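PDB 3LOV: protoporphyrinogen oxidase from Exiguobacterium sibiricum, which probably oxidises coproporphyrinogen III to coproporphyrin III in heme b biosynthesis, using FAD as cofactor and molecular oxygen as electron acceptor. Local coordinates for residues 8-13 against 283-288; 13-18 against 448-453. All coordinates share one frame; numbering follows the deposited sequence.

In the fold
Strand 6-10 and helix 14-26 follow each other in the chain and carry the first segments of interactions 1 and 2, which share Gly-13 and have centres about 10 Å apart. Interaction 1 joins the end of the strand to the neighbouring strand 280-283 and its following loop, next to the adenine of FAD. Interaction 2 sets the start of the helix against the C-terminal helix 447-463 and grips the flavin-side phosphate of the pyrophosphate. The glycines Gly-11, Gly-13 and Gly-16 fit the GxGxxG turn of Rossmann-type dinucleotide-binding domains. The two contacts also touch directly: Thr-284 CG2 lies 3.8 Å from Thr-15 CG2, and Ile-9 CG2 lies 3.6 Å from Gly-16 O.

Interaction 1: 8-13 against 283-288; sequences VIVGGG and LTIPHP. With FAD (flavin-adenine dinucleotide), chain B.
Val-10 and Leu-283, paired in a parallel beta bridge, point their side chains the same way, and Val-10 CG2 lies alongside Leu-283 CD2 at 3.7 Å. Ile-285 instead crosses Val-10 obliquely, its CG2 3.6 Å from Val-10 CG1. These two methyls sit together over the adenine of FAD, with Ile-285 CG2 3.3 Å from C4A and Val-10 CG1 3.5 Å from C2A.

Thr-284, just past the bridge, gives Val-10 O two hydrogen bonds. Its N donates to Val-10 O (2.9 Å), whereas OG1, placed between its own backbone N and carbonyl carbon (chi1 75°), donates to the same oxygen at 2.7 Å, tilted 32° from the carbonyl plane. The hydroxyl also accepts from a water that bonds Gly-13 N and FAD O2P. An alanine at Thr-284 would probably leave Val-10 O with one donor fewer and this water without its protein acceptor. A side chain at Gly-11 would run into OG1.

Strand 6-10 lies between strands 31-35 and 280-283 of the five-stranded parallel sheet; Leu-283 extends the packing to Ile-435 and Leu-437 of strand 435-437, while Thr-284 touches Thr-15 of helix 14-26.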
# COMPACT_ATOMS: atom_id res chain seq x y z
N VAL A 8 20.45 -9.32 13.96
CA VAL A 8 20.30 -7.88 13.80
C VAL A 8 19.22 -7.66 12.74
O VAL A 8 19.31 -8.19 11.61
CB VAL A 8 21.61 -7.16 13.33
CG1 VAL A 8 21.36 -5.68 13.13
CG2 VAL A 8 22.77 -7.36 14.34
N ILE A 9 18.22 -6.88 13.11
CA ILE A 9 17.11 -6.51 12.22
C ILE A 9 17.42 -5.10 11.78
O ILE A 9 17.79 -4.26 12.64
CB ILE A 9 15.77 -6.55 12.99
CG1 ILE A 9 15.40 -7.99 13.29
CG2 ILE A 9 14.62 -5.80 12.22
CD1 ILE A 9 14.42 -8.14 14.47
N VAL A 10 17.34 -4.84 10.47
CA VAL A 10 17.71 -3.56 9.93
C VAL A 10 16.44 -2.85 9.37
O VAL A 10 15.82 -3.35 8.44
CB VAL A 10 18.83 -3.67 8.86
CG1 VAL A 10 19.27 -2.26 8.41
CG2 VAL A 10 20.08 -4.45 9.39
N GLY A 11 16.11 -1.70 9.95
CA GLY A 11 14.94 -0.91 9.58
C GLY A 11 13.90 -1.01 10.69
O GLY A 11 13.60 -2.13 11.14
N GLY A 12 13.42 0.14 11.16
CA GLY A 12 12.45 0.20 12.20
C GLY A 12 11.05 0.61 11.80
O GLY A 12 10.32 1.27 12.59
N GLY A 13 10.65 0.21 10.59
CA GLY A 13 9.27 0.42 10.16
C GLY A 13 8.41 -0.70 10.73
O GLY A 13 8.86 -1.45 11.60
N LEU A 283 17.14 -7.71 6.61
CA LEU A 283 17.04 -6.42 5.95
C LEU A 283 15.57 -6.07 5.60
O LEU A 283 14.91 -6.80 4.87
CB LEU A 283 17.95 -6.38 4.69
CG LEU A 283 19.44 -6.68 4.93
CD1 LEU A 283 20.27 -6.75 3.61
CD2 LEU A 283 20.06 -5.61 5.88
N THR A 284 15.07 -4.95 6.13
CA THR A 284 13.69 -4.51 5.90
C THR A 284 13.68 -3.10 5.33
O THR A 284 12.64 -2.46 5.27
CB THR A 284 12.83 -4.62 7.21
OG1 THR A 284 13.14 -3.57 8.14
CG2 THR A 284 13.06 -5.96 7.92
N ILE A 285 14.85 -2.66 4.90
CA ILE A 285 15.09 -1.33 4.38
C ILE A 285 14.79 -1.31 2.87
O ILE A 285 14.58 -2.35 2.28
CB ILE A 285 16.54 -0.90 4.61
CG1 ILE A 285 17.51 -1.76 3.78
CG2 ILE A 285 16.86 -0.92 6.10
CD1 ILE A 285 19.00 -1.33 3.95
N PRO A 286 14.76 -0.12 2.26
CA PRO A 286 14.41 -0.09 0.84
C PRO A 286 15.36 -0.95 -0.00
O PRO A 286 16.58 -0.94 0.19
CB PRO A 286 14.57 1.38 0.48
CG PRO A 286 14.31 2.16 1.77
CD PRO A 286 14.69 1.22 2.90
N HIS A 287 14.78 -1.65 -0.96
CA HIS A 287 15.50 -2.63 -1.77
C HIS A 287 16.75 -2.13 -2.58
O HIS A 287 17.70 -2.88 -2.75
CB HIS A 287 14.49 -3.42 -2.65
CG HIS A 287 13.86 -2.61 -3.74
ND1 HIS A 287 12.69 -1.90 -3.57
CD2 HIS A 287 14.24 -2.39 -5.03
CE1 HIS A 287 12.38 -1.27 -4.69
NE2 HIS A 287 13.28 -1.58 -5.60
N PRO A 288 16.78 -0.88 -3.02
CA PRO A 288 18.03 -0.41 -3.64
C PRO A 288 19.21 -0.29 -2.66
O PRO A 288 20.35 -0.30 -3.08
CB PRO A 288 17.68 0.98 -4.19
CG PRO A 288 16.17 1.10 -4.09
CD PRO A 288 15.75 0.17 -2.99
PA FAD B . 9.22 1.47 5.66
O1A FAD B . 7.99 1.94 6.36
O2A FAD B . 9.70 2.21 4.47
O5B FAD B . 10.40 1.41 6.73
C5B FAD B . 11.75 1.31 6.37
C4B FAD B . 12.59 1.70 7.59
O4B FAD B . 13.98 1.43 7.36
C3B FAD B . 12.43 3.18 7.90
O3B FAD B . 12.21 3.40 9.28
C2B FAD B . 13.76 3.73 7.42
O2B FAD B . 14.18 4.84 8.12
C1B FAD B . 14.71 2.58 7.68
N9A FAD B . 15.96 2.59 6.89
C8A FAD B . 16.22 3.00 5.60
N7A FAD B . 17.54 2.81 5.32
C5A FAD B . 18.12 2.27 6.43
C6A FAD B . 19.42 1.85 6.74
N6A FAD B . 20.39 1.90 5.84
N1A FAD B . 19.69 1.33 8.00
C2A FAD B . 18.69 1.20 8.93
N3A FAD B . 17.40 1.60 8.62
C4A FAD B . 17.14 2.13 7.41
N1 FAD B . -0.54 -0.03 3.18
C2 FAD B . -1.76 -0.38 3.69
O2 FAD B . -1.96 -1.51 4.15
N3 FAD B . -2.78 0.54 3.68
C4 FAD B . -2.64 1.77 3.16
O4 FAD B . -3.57 2.55 3.21
C4X FAD B . -1.43 2.14 2.60
N5 FAD B . -1.25 3.42 2.11
C5X FAD B . -0.01 3.76 1.57
C6 FAD B . 0.18 5.04 1.03
C7 FAD B . 1.43 5.40 0.48
C7M FAD B . 1.62 6.77 -0.09
C8 FAD B . 2.50 4.49 0.51
C8M FAD B . 3.86 4.83 -0.07
C9 FAD B . 2.33 3.23 1.07
C9A FAD B . 1.08 2.84 1.59
N10 FAD B . 0.90 1.57 2.15
C10 FAD B . -0.36 1.22 2.64
C1' FAD B . 1.99 0.52 2.19
C2' FAD B . 2.67 0.58 3.58
O2' FAD B . 3.26 1.81 3.73
C3' FAD B . 3.73 -0.51 3.78
O3' FAD B . 3.02 -1.73 3.95
C4' FAD B . 4.65 -0.34 5.02
O4' FAD B . 4.79 0.98 5.52
C5' FAD B . 6.06 -0.80 4.73
O5' FAD B . 6.81 -0.77 5.92
P FAD B . 8.31 -1.26 5.90
O1P FAD B . 8.51 -2.46 5.00
O2P FAD B . 8.91 -1.38 7.28
O3P FAD B . 9.10 -0.05 5.15
O HOH W 1 11.13 -1.79 8.72

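Interaction 2: 13-18 against 448-453. With FAD (flavin-adenine dinucleotide), chain B.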
# COMPACT_ATOMS: atom_id res chain seq x y z
N GLY A 13 10.65 0.21 10.59
CA GLY A 13 9.27 0.42 10.16
C GLY A 13 8.41 -0.70 10.73
O GLY A 13 8.86 -1.45 11.60
N ILE A 14 7.19 -0.87 10.22
CA ILE A 14 6.33 -1.97 10.68
C ILE A 14 6.99 -3.38 10.46
O ILE A 14 6.84 -4.29 11.28
CB ILE A 14 4.89 -1.90 10.06
CG1 ILE A 14 3.93 -2.83 10.85
CG2 ILE A 14 4.93 -2.19 8.51
CD1 ILE A 14 2.49 -2.87 10.37
N THR A 15 7.69 -3.57 9.36
CA THR A 15 8.24 -4.87 9.02
C THR A 15 9.32 -5.27 10.04
O THR A 15 9.35 -6.41 10.54
CB THR A 15 8.83 -4.87 7.60
OG1 THR A 15 7.79 -4.46 6.68
CG2 THR A 15 9.35 -6.27 7.24
N GLY A 16 10.20 -4.32 10.34
CA GLY A 16 11.27 -4.52 11.32
C GLY A 16 10.76 -4.67 12.76
O GLY A 16 11.28 -5.49 13.49
N LEU A 17 9.76 -3.89 13.15
CA LEU A 17 9.18 -3.95 14.50
C LEU A 17 8.37 -5.23 14.68
O LEU A 17 8.49 -5.91 15.71
CB LEU A 17 8.31 -2.72 14.80
CG LEU A 17 9.08 -1.45 15.18
CD1 LEU A 17 8.16 -0.26 15.31
CD2 LEU A 17 9.86 -1.71 16.48
N ALA A 18 7.61 -5.61 13.67
CA ALA A 18 6.95 -6.91 13.66
C ALA A 18 7.97 -8.04 13.68
O ALA A 18 7.78 -9.06 14.36
CB ALA A 18 6.06 -7.06 12.44
N PRO A 448 -0.46 -5.48 6.20
CA PRO A 448 -0.60 -6.89 6.57
C PRO A 448 0.34 -7.82 5.84
O PRO A 448 0.79 -8.81 6.44
CB PRO A 448 -2.05 -7.21 6.18
CG PRO A 448 -2.72 -5.89 6.19
CD PRO A 448 -1.70 -4.99 5.57
N ASP A 449 0.65 -7.48 4.58
CA ASP A 449 1.61 -8.24 3.77
C ASP A 449 3.02 -8.14 4.36
O ASP A 449 3.78 -9.10 4.38
CB ASP A 449 1.63 -7.75 2.31
CG ASP A 449 0.23 -7.85 1.60
OD1 ASP A 449 -0.47 -8.85 1.74
OD2 ASP A 449 -0.15 -6.89 0.90
N CYS A 450 3.38 -6.95 4.78
CA CYS A 450 4.66 -6.70 5.43
C CYS A 450 4.76 -7.41 6.77
O CYS A 450 5.80 -8.02 7.10
CB CYS A 450 4.85 -5.19 5.60
SG CYS A 450 5.24 -4.37 4.03
N VAL A 451 3.68 -7.40 7.54
CA VAL A 451 3.68 -8.14 8.79
C VAL A 451 3.90 -9.64 8.53
O VAL A 451 4.78 -10.24 9.14
CB VAL A 451 2.42 -7.89 9.64
CG1 VAL A 451 2.36 -8.89 10.82
CG2 VAL A 451 2.38 -6.41 10.10
N ALA A 452 3.15 -10.22 7.59
CA ALA A 452 3.37 -11.58 7.17
C ALA A 452 4.78 -11.83 6.65
O ALA A 452 5.34 -12.94 6.82
CB ALA A 452 2.35 -11.98 6.05
N SER A 453 5.32 -10.85 5.92
CA SER A 453 6.66 -10.97 5.35
C SER A 453 7.65 -11.15 6.51
O SER A 453 8.44 -12.11 6.51
CB SER A 453 7.00 -9.73 4.48
OG SER A 453 8.29 -9.78 3.88
PA FAD B . 9.22 1.47 5.66
O1A FAD B . 7.99 1.94 6.36
O2A FAD B . 9.70 2.21 4.47
O5B FAD B . 10.40 1.41 6.73
C5B FAD B . 11.75 1.31 6.37
C4B FAD B . 12.59 1.70 7.59
O4B FAD B . 13.98 1.43 7.36
C3B FAD B . 12.43 3.18 7.90
O3B FAD B . 12.21 3.40 9.28
C2B FAD B . 13.76 3.73 7.42
O2B FAD B . 14.18 4.84 8.12
C1B FAD B . 14.71 2.58 7.68
N9A FAD B . 15.96 2.59 6.89
C8A FAD B . 16.22 3.00 5.60
N7A FAD B . 17.54 2.81 5.32
C5A FAD B . 18.12 2.27 6.43
C6A FAD B . 19.42 1.85 6.74
N6A FAD B . 20.39 1.90 5.84
N1A FAD B . 19.69 1.33 8.00
C2A FAD B . 18.69 1.20 8.93
N3A FAD B . 17.40 1.60 8.62
C4A FAD B . 17.14 2.13 7.41
N1 FAD B . -0.54 -0.03 3.18
C2 FAD B . -1.76 -0.38 3.69
O2 FAD B . -1.96 -1.51 4.15
N3 FAD B . -2.78 0.54 3.68
C4 FAD B . -2.64 1.77 3.16
O4 FAD B . -3.57 2.55 3.21
C4X FAD B . -1.43 2.14 2.60
N5 FAD B . -1.25 3.42 2.11
C5X FAD B . -0.01 3.76 1.57
C6 FAD B . 0.18 5.04 1.03
C7 FAD B . 1.43 5.40 0.48
C7M FAD B . 1.62 6.77 -0.09
C8 FAD B . 2.50 4.49 0.51
C8M FAD B . 3.86 4.83 -0.07
C9 FAD B . 2.33 3.23 1.07
C9A FAD B . 1.08 2.84 1.59
N10 FAD B . 0.90 1.57 2.15
C10 FAD B . -0.36 1.22 2.64
C1' FAD B . 1.99 0.52 2.19
C2' FAD B . 2.67 0.58 3.58
O2' FAD B . 3.26 1.81 3.73
C3' FAD B . 3.73 -0.51 3.78
O3' FAD B . 3.02 -1.73 3.95
C4' FAD B . 4.65 -0.34 5.02
O4' FAD B . 4.79 0.98 5.52
C5' FAD B . 6.06 -0.80 4.73
O5' FAD B . 6.81 -0.77 5.92
P FAD B . 8.31 -1.26 5.90
O1P FAD B . 8.51 -2.46 5.00
O2P FAD B . 8.91 -1.38 7.28
O3P FAD B . 9.10 -0.05 5.15
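Thr-15 and Cys-450 meet with no flat side chain between them; the planar group of this contact, the isoalloxazine of FAD, lies at its margin. Pro-448 CD sits at the edge of that ring system by the carbonyl O2, 3.8 Å from O2 and close to the ring plane, and not over a face.

Where the helices touch, Thr-15 OG1 comes within 3.2 Å of Cys-450 CB, in van der Waals contact. With OG1 anti to the carbonyl carbon (chi1 -56°), the hydroxyl also reaches toward the cofactor and donates to FAD O1P at 2.7 Å. Thr-15 N donates to O2P of the same phosphate, a longer bond of 3.3 Å but fairly straight at 160°. One residue thus grips two phosphate oxygens at the first turn of helix 14-26, as in Rossmann-type dinucleotide-binding domains, where the helix N-terminus would be expected to stabilise the negative charge. A CB on Gly-13, at the N-cap, would clash with O2P.

Ile-14 and Val-451 cross at about a right angle, Ile-14 CD1 lying 3.6 Å from Val-451 CG2. The other branch of Ile-14 turns to the cofactor, its CG2 3.5 Å from FAD O5'. The segment axes approach to 8.3 Å at -39°, and Leu-72 of helix 68-75 packs against Val-451.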